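Local coordinates for protein 1-deoxy-D-xylulose 5-phosphate reductoisomerase (Zymomonas mobilis, PDB 1R0K) that catalyses the NADPH- and divalent-metal-dependent rearrangement and reduction of 1-deoxy-D-xylulose 5-phosphate to 2-C-methyl-D-erythritol 4-phosphate in isoprenoid biosynthesis, at residues 185-188 / 189-192; 205-208 / 209-213; 216-219 / 220-223. All blocks are in the same frame, centred on the assembly; numbering follows the deposited sequence.

Contact 1: 185-188 / 189-192; sequences LAEM and ATVT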
loop_
_atom_site.group_PDB
_atom_site.type_symbol
_atom_site.label_atom_id
_atom_site.label_comp_id
_atom_site.label_asym_id
_atom_site.label_seq_id
_atom_site.Cartn_x
_atom_site.Cartn_y
_atom_site.Cartn_z
ATOM N N LEU B 185 -19.299 26.935 10.566
ATOM C CA LEU B 185 -18.658 28.194 10.229
ATOM C C LEU B 185 -19.057 29.231 11.261
ATOM O O LEU B 185 -18.246 30.056 11.670
ATOM C CB LEU B 185 -19.106 28.679 8.848
ATOM C CG LEU B 185 -18.221 28.370 7.644
ATOM C CD1 LEU B 185 -18.952 28.786 6.378
ATOM C CD2 LEU B 185 -16.891 29.102 7.769
ATOM N N ALA B 186 -20.318 29.184 11.679
ATOM C CA ALA B 186 -20.824 30.136 12.657
ATOM C C ALA B 186 -20.044 30.056 13.963
ATOM O O ALA B 186 -19.690 31.081 14.538
ATOM C CB ALA B 186 -22.313 29.892 12.915
ATOM N N GLU B 187 -19.772 28.849 14.445
ATOM C CA GLU B 187 -19.019 28.755 15.688
ATOM C C GLU B 187 -17.567 29.143 15.436
ATOM O O GLU B 187 -16.965 29.864 16.230
ATOM C CB GLU B 187 -19.067 27.348 16.287
ATOM C CG GLU B 187 -18.580 27.328 17.738
ATOM C CD GLU B 187 -18.396 25.934 18.308
ATOM O OE1 GLU B 187 -19.065 24.996 17.832
ATOM O OE2 GLU B 187 -17.589 25.787 19.251
ATOM N N MET B 188 -17.003 28.675 14.327
ATOM C CA MET B 188 -15.613 28.995 14.016
ATOM C C MET B 188 -15.373 30.504 14.043
ATOM O O MET B 188 -14.294 30.963 14.419
ATOM C CB MET B 188 -15.213 28.408 12.656
ATOM C CG MET B 188 -14.928 26.910 12.698
ATOM S SD MET B 188 -14.101 26.253 11.222
ATOM C CE MET B 188 -15.489 25.912 10.167
ATOM N N ALA B 189 -16.387 31.274 13.661
ATOM C CA ALA B 189 -16.269 32.723 13.666
ATOM C C ALA B 189 -15.865 33.251 15.043
ATOM O O ALA B 189 -15.187 34.267 15.144
ATOM C CB ALA B 189 -17.587 33.351 13.240
ATOM N N THR B 190 -16.269 32.548 16.096
ATOM C CA THR B 190 -15.979 32.974 17.469
ATOM C C THR B 190 -14.732 32.363 18.098
ATOM O O THR B 190 -14.365 32.718 19.214
ATOM C CB THR B 190 -17.146 32.632 18.415
ATOM O OG1 THR B 190 -17.126 31.229 18.715
ATOM C CG2 THR B 190 -18.471 32.976 17.770
ATOM N N VAL B 191 -14.083 31.444 17.399
ATOM C CA VAL B 191 -12.900 30.800 17.955
ATOM C C VAL B 191 -11.800 31.784 18.363
ATOM O O VAL B 191 -11.410 32.659 17.588
ATOM C CB VAL B 191 -12.336 29.760 16.962
ATOM C CG1 VAL B 191 -10.991 29.230 17.451
ATOM C CG2 VAL B 191 -13.327 28.613 16.820
ATOM N N THR B 192 -11.310 31.636 19.594
ATOM C CA THR B 192 -10.249 32.500 20.115
ATOM C C THR B 192 -8.885 31.833 19.920
ATOM O O THR B 192 -8.792 30.611 19.796
ATOM C CB THR B 192 -10.422 32.779 21.630
ATOM O OG1 THR B 192 -10.266 31.558 22.360
ATOM C CG2 THR B 192 -11.793 33.366 21.920
#

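Contact 2: 205-208 / 209-213; sequences GAKI and SIDSA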
loop_
_atom_site.group_PDB
_atom_site.type_symbol
_atom_site.label_atom_id
_atom_site.label_comp_id
_atom_site.label_asym_id
_atom_site.label_seq_id
_atom_site.Cartn_x
_atom_site.Cartn_y
_atom_site.Cartn_z
ATOM N N GLY B 205 4.071 24.053 17.763
ATOM C CA GLY B 205 3.997 25.475 17.471
ATOM C C GLY B 205 2.585 25.985 17.241
ATOM O O GLY B 205 1.736 25.276 16.698
ATOM N N ALA B 206 2.335 27.225 17.659
ATOM C CA ALA B 206 1.022 27.841 17.505
ATOM C C ALA B 206 0.617 27.933 16.038
ATOM O O ALA B 206 -0.534 27.672 15.693
ATOM C CB ALA B 206 1.018 29.229 18.143
ATOM N N LYS B 207 1.560 28.309 15.176
ATOM C CA LYS B 207 1.282 28.422 13.744
ATOM C C LYS B 207 0.794 27.084 13.208
ATOM O O LYS B 207 -0.220 27.009 12.508
ATOM C CB LYS B 207 2.547 28.849 12.991
ATOM C CG LYS B 207 2.489 28.705 11.463
ATOM C CD LYS B 207 1.427 29.590 10.829
ATOM C CE LYS B 207 1.785 29.946 9.388
ATOM N NZ LYS B 207 1.996 28.772 8.494
ATOM N N ILE B 208 1.528 26.029 13.540
ATOM C CA ILE B 208 1.176 24.685 13.101
ATOM C C ILE B 208 -0.247 24.362 13.551
ATOM O O ILE B 208 -1.036 23.798 12.793
ATOM C CB ILE B 208 2.151 23.634 13.694
ATOM C CG1 ILE B 208 3.585 23.951 13.258
ATOM C CG2 ILE B 208 1.770 22.235 13.227
ATOM C CD1 ILE B 208 4.624 22.998 13.821
ATOM N N SER B 209 -0.576 24.728 14.785
ATOM C CA SER B 209 -1.913 24.467 15.309
ATOM C C SER B 209 -2.989 25.209 14.521
ATOM O O SER B 209 -4.026 24.635 14.185
ATOM C CB SER B 209 -1.995 24.867 16.782
ATOM O OG SER B 209 -1.145 24.052 17.572
ATOM N N ILE B 210 -2.749 26.483 14.222
ATOM C CA ILE B 210 -3.735 27.265 13.484
ATOM C C ILE B 210 -3.943 26.726 12.068
ATOM O O ILE B 210 -5.082 26.608 11.607
ATOM C CB ILE B 210 -3.341 28.762 13.426
ATOM C CG1 ILE B 210 -3.160 29.303 14.847
ATOM C CG2 ILE B 210 -4.414 29.558 12.702
ATOM C CD1 ILE B 210 -4.377 29.124 15.745
ATOM N N ASP B 211 -2.849 26.391 11.385
ATOM C CA ASP B 211 -2.937 25.860 10.030
ATOM C C ASP B 211 -3.733 24.558 10.008
ATOM O O ASP B 211 -4.411 24.241 9.025
ATOM C CB ASP B 211 -1.539 25.623 9.446
ATOM C CG ASP B 211 -0.840 26.915 9.060
ATOM O OD1 ASP B 211 -1.527 27.951 8.910
ATOM O OD2 ASP B 211 0.398 26.888 8.892
ATOM N N SER B 212 -3.638 23.803 11.094
ATOM C CA SER B 212 -4.374 22.552 11.208
ATOM C C SER B 212 -5.862 22.883 11.382
ATOM O O SER B 212 -6.728 22.251 10.784
ATOM C CB SER B 212 -3.868 21.762 12.416
ATOM O OG SER B 212 -4.693 20.642 12.685
ATOM N N ALA B 213 -6.141 23.899 12.189
ATOM C CA ALA B 213 -7.508 24.319 12.466
ATOM C C ALA B 213 -8.222 24.869 11.234
ATOM O O ALA B 213 -9.409 24.627 11.042
ATOM C CB ALA B 213 -7.509 25.360 13.585
#

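Contact 3: 216-219 / 220-223; sequences MNKG and LELI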
loop_
_atom_site.group_PDB
_atom_site.type_symbol
_atom_site.label_atom_id
_atom_site.label_comp_id
_atom_site.label_asym_id
_atom_site.label_seq_id
_atom_site.Cartn_x
_atom_site.Cartn_y
_atom_site.Cartn_z
ATOM N N MET B 216 -5.267 24.886 6.412
ATOM C CA MET B 216 -4.327 25.501 5.485
ATOM C C MET B 216 -3.166 24.518 5.328
ATOM O O MET B 216 -2.559 24.414 4.259
ATOM C CB MET B 216 -3.809 26.822 6.053
ATOM C CG MET B 216 -2.830 27.555 5.149
ATOM S SD MET B 216 -3.545 28.027 3.556
ATOM C CE MET B 216 -4.629 29.345 4.054
ATOM N N ASN B 217 -2.866 23.792 6.401
ATOM C CA ASN B 217 -1.782 22.815 6.367
ATOM C C ASN B 217 -2.063 21.808 5.263
ATOM O O ASN B 217 -1.149 21.409 4.548
ATOM C CB ASN B 217 -1.626 22.112 7.728
ATOM C CG ASN B 217 -2.765 21.143 8.040
ATOM O OD1 ASN B 217 -3.940 21.454 7.847
ATOM N ND2 ASN B 217 -2.412 19.966 8.544
ATOM N N LYS B 218 -3.328 21.416 5.109
ATOM C CA LYS B 218 -3.706 20.465 4.064
ATOM C C LYS B 218 -3.593 21.081 2.684
ATOM O O LYS B 218 -3.224 20.401 1.725
ATOM C CB LYS B 218 -5.138 19.956 4.255
ATOM C CG LYS B 218 -5.257 18.802 5.213
ATOM C CD LYS B 218 -4.399 17.623 4.771
ATOM C CE LYS B 218 -3.987 16.825 5.988
ATOM N NZ LYS B 218 -3.132 15.667 5.676
ATOM N N GLY B 219 -3.933 22.364 2.581
ATOM C CA GLY B 219 -3.845 23.043 1.300
ATOM C C GLY B 219 -2.397 23.108 0.852
ATOM O O GLY B 219 -2.090 22.911 -0.322
ATOM N N LEU B 220 -1.500 23.379 1.797
ATOM C CA LEU B 220 -0.077 23.463 1.487
ATOM C C LEU B 220 0.457 22.085 1.113
ATOM O O LEU B 220 1.309 21.952 0.235
ATOM C CB LEU B 220 0.687 24.031 2.684
ATOM C CG LEU B 220 0.196 25.414 3.125
ATOM C CD1 LEU B 220 0.937 25.852 4.372
ATOM C CD2 LEU B 220 0.403 26.412 2.001
ATOM N N GLU B 221 -0.050 21.060 1.786
ATOM C CA GLU B 221 0.359 19.694 1.497
ATOM C C GLU B 221 -0.041 19.321 0.075
ATOM O O GLU B 221 0.684 18.616 -0.619
ATOM C CB GLU B 221 -0.282 18.731 2.499
ATOM C CG GLU B 221 0.438 18.701 3.831
ATOM C CD GLU B 221 -0.306 17.904 4.880
ATOM O OE1 GLU B 221 -0.987 16.930 4.511
ATOM O OE2 GLU B 221 -0.191 18.245 6.076
ATOM N N LEU B 222 -1.201 19.798 -0.358
ATOM C CA LEU B 222 -1.681 19.518 -1.702
ATOM C C LEU B 222 -0.739 20.147 -2.719
ATOM O O LEU B 222 -0.408 19.543 -3.741
ATOM C CB LEU B 222 -3.082 20.095 -1.889
ATOM C CG LEU B 222 -3.658 20.012 -3.297
ATOM C CD1 LEU B 222 -3.772 18.560 -3.734
ATOM C CD2 LEU B 222 -5.023 20.687 -3.317
ATOM N N ILE B 223 -0.317 21.372 -2.433
ATOM C CA ILE B 223 0.578 22.079 -3.329
ATOM C C ILE B 223 1.890 21.318 -3.432
ATOM O O ILE B 223 2.386 21.076 -4.528
ATOM C CB ILE B 223 0.827 23.516 -2.834
ATOM C CG1 ILE B 223 -0.470 24.322 -2.953
ATOM C CG2 ILE B 223 1.939 24.173 -3.647
ATOM C CD1 ILE B 223 -0.383 25.717 -2.382
HETATM O O HOH W 1 -1.107 16.868 7.923
#

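Contact 1: 185-188 / 189-192
Leu185 O accepts the N-H of Ala189 at 3.0 Å, after which the short helix 185-188 runs out into a type I beta turn from Met188 to Val191, closed by Val191 N on Met188 O. Between those two bonds sits Glu187 O, which takes both of its donors from Thr190. The hydroxyl OG1 reaches Glu187 O at 2.8 Å, in the carbonyl plane and on a lone pair, while the backbone N-H of the same threonine comes to it from above that plane, 47° out of it. A chi1 of 76° brings this about: OG1 is tucked between the backbone N and the carbonyl carbon and folds back over the last turn. The methyl CG2 then lies beside the backbone N, 3.9 Å from Ala186 O, where it joins Ala189 CB, itself 3.4 Å from that same oxygen. Across the turn, Val191 lays its CG2 branch against the backbone of Met188, 3.6 Å from Met188 CA. These two residues supply the buried side: Met188 leads off toward Thr183 and Val191 packs on Phe180, whereas Ala186, Glu187, Ala189 and Thr190 line the exposed one. The carboxylate of Glu187 turns away from the turn to form a salt bridge with Arg195, in the next helix, 193-196, for which Thr192 is the N-cap residue. The turn is thus a compact corner between two very short helices, at the edge of the chain and clear of direct contact with the substrate residues. With an N-H and a hydroxyl both on Glu187 O, the carbonyl at the end of the helix is well satisfied despite its exposed setting, and the hydroxyl rotation of Thr190 is fixed by the bond.

Contact 2: 205-208 / 209-213
Gly205 O meets Ser209 in the opening turn of helix 206-214, where Gly205 is the N-cap residue and is predicted to contact NADPH. Its carbonyl accepts Ser209 N at 3.1 Å; Ser209 OG also comes within 3.2 Å of Gly205 O, though its one proton could instead go to Val197 O, so that bond is not settled. Next comes Ala206, whose O receives Ile210 N nearly along the C=O axis. Ile210 CG1 lies 3.2 Å from the same Ala206 O, and beyond it the isoleucine reaches Val333 and Phe336 on helix 321-337.

Lys207 does the most. Its O takes the N-H of Asp211 in an almost straight bond, 171° at the hydrogen, and its side chain spans the same four-residue interval. CG starts anti to the backbone N (chi1 167°), then bends at chi2 and again at chi4 swing the chain across the aspartate, with Lys207 CE 3.4 Å from Asp211 OD2. The salt bridge that results ends on the syn lone pair of that oxygen; Lys207 NZ is modelled 2.5 Å from Asp211 OD2, short enough that the exact length is doubtful. The other oxygen, OD1, accepts Asn329 ND2 from helix 321-337, so the buried carboxylate is held at both oxygens and its rotation is fixed; Glu330 adds a long, weak ion pair to the lysine.

Ile208 closes the sequence. Its O accepts the N-H of Ser212, a predicted substrate-binding residue, and Ser212 CB lies 3.5 Å from that Ile208 O.

Contact 3: 216-219 / 220-223
Met216 and Leu220 meet on the tightly packed face of the helix: Met216 CG lies 4.2 Å from Leu220 CD1, and Leu220 N donates to Met216 O at 2.9 Å in a bond directed close to the carbonyl axis. Leu220 also leans its branch point back over the same carbonyl, with CG 3.1 Å from Met216 O, because chi1 of -58° sets CG beside the backbone N and anti to the carbonyl carbon. One turn on, Ile223 repeats the gesture more loosely, its CG1 3.4 Å from Gly219 O, the oxygen that also accepts Ile223 N. Helix 321-337 covers Leu220 and Ile223, helix 307-317 covers Leu222 and Ile223, and these side chains are buried.

The opposing character belongs to Asn217, Lys218 and Glu221, all predicted to bind the substrate, with Glu221 a predicted ligand of the divalent metal as well. This is probably the active-site face of helix 216-229. Lys218, bent at chi2, crosses the glutamate so that NZ reaches Glu221 OE1 at 2.7 Å, on its syn side and 18° out of the carboxylate plane. The ammonium has further partners in Thr174 O and the salt-bridged Glu152, whose OE1 lies close to Glu221 OE1; the lysine thus bridges two carboxylates that are predicted to share a metal.

Asn217 and Glu221 are partly exposed, and here a water takes part: it donates to Glu221 OE2 at 2.5 Å and makes a weak bond with Lys218 NZ, while the amide of Asn217 runs alongside the glutamate without bonding to it. Asn217 ND2 stays 3.7 Å from Glu221 OE2, the amide and carboxylate planes standing 80° apart.

In the fold
All three contacts follow in series along the chain, leading from its edge into the catalytic pocket: the centre of contact 1 lies about 28 Å from that of the chain, those of contacts 2 and 3 about 13 Å and 10 Å. Contacts 2 and 3 touch where two successive helices meet; Asp211 O and Asn217 N are 3.1 Å apart, probably hydrogen-bonded, and Asn217 OD1 rests 3.6 Å from Ser212 CA, bringing predicted substrate-binding residues of both helices together. Contact 1 touches neither, though the Met188 side chain is about 11 Å from that of Ser212. Residues 201-202, between contacts 1 and 2, are not modelled, consistent with the mobile active-site loop of this family.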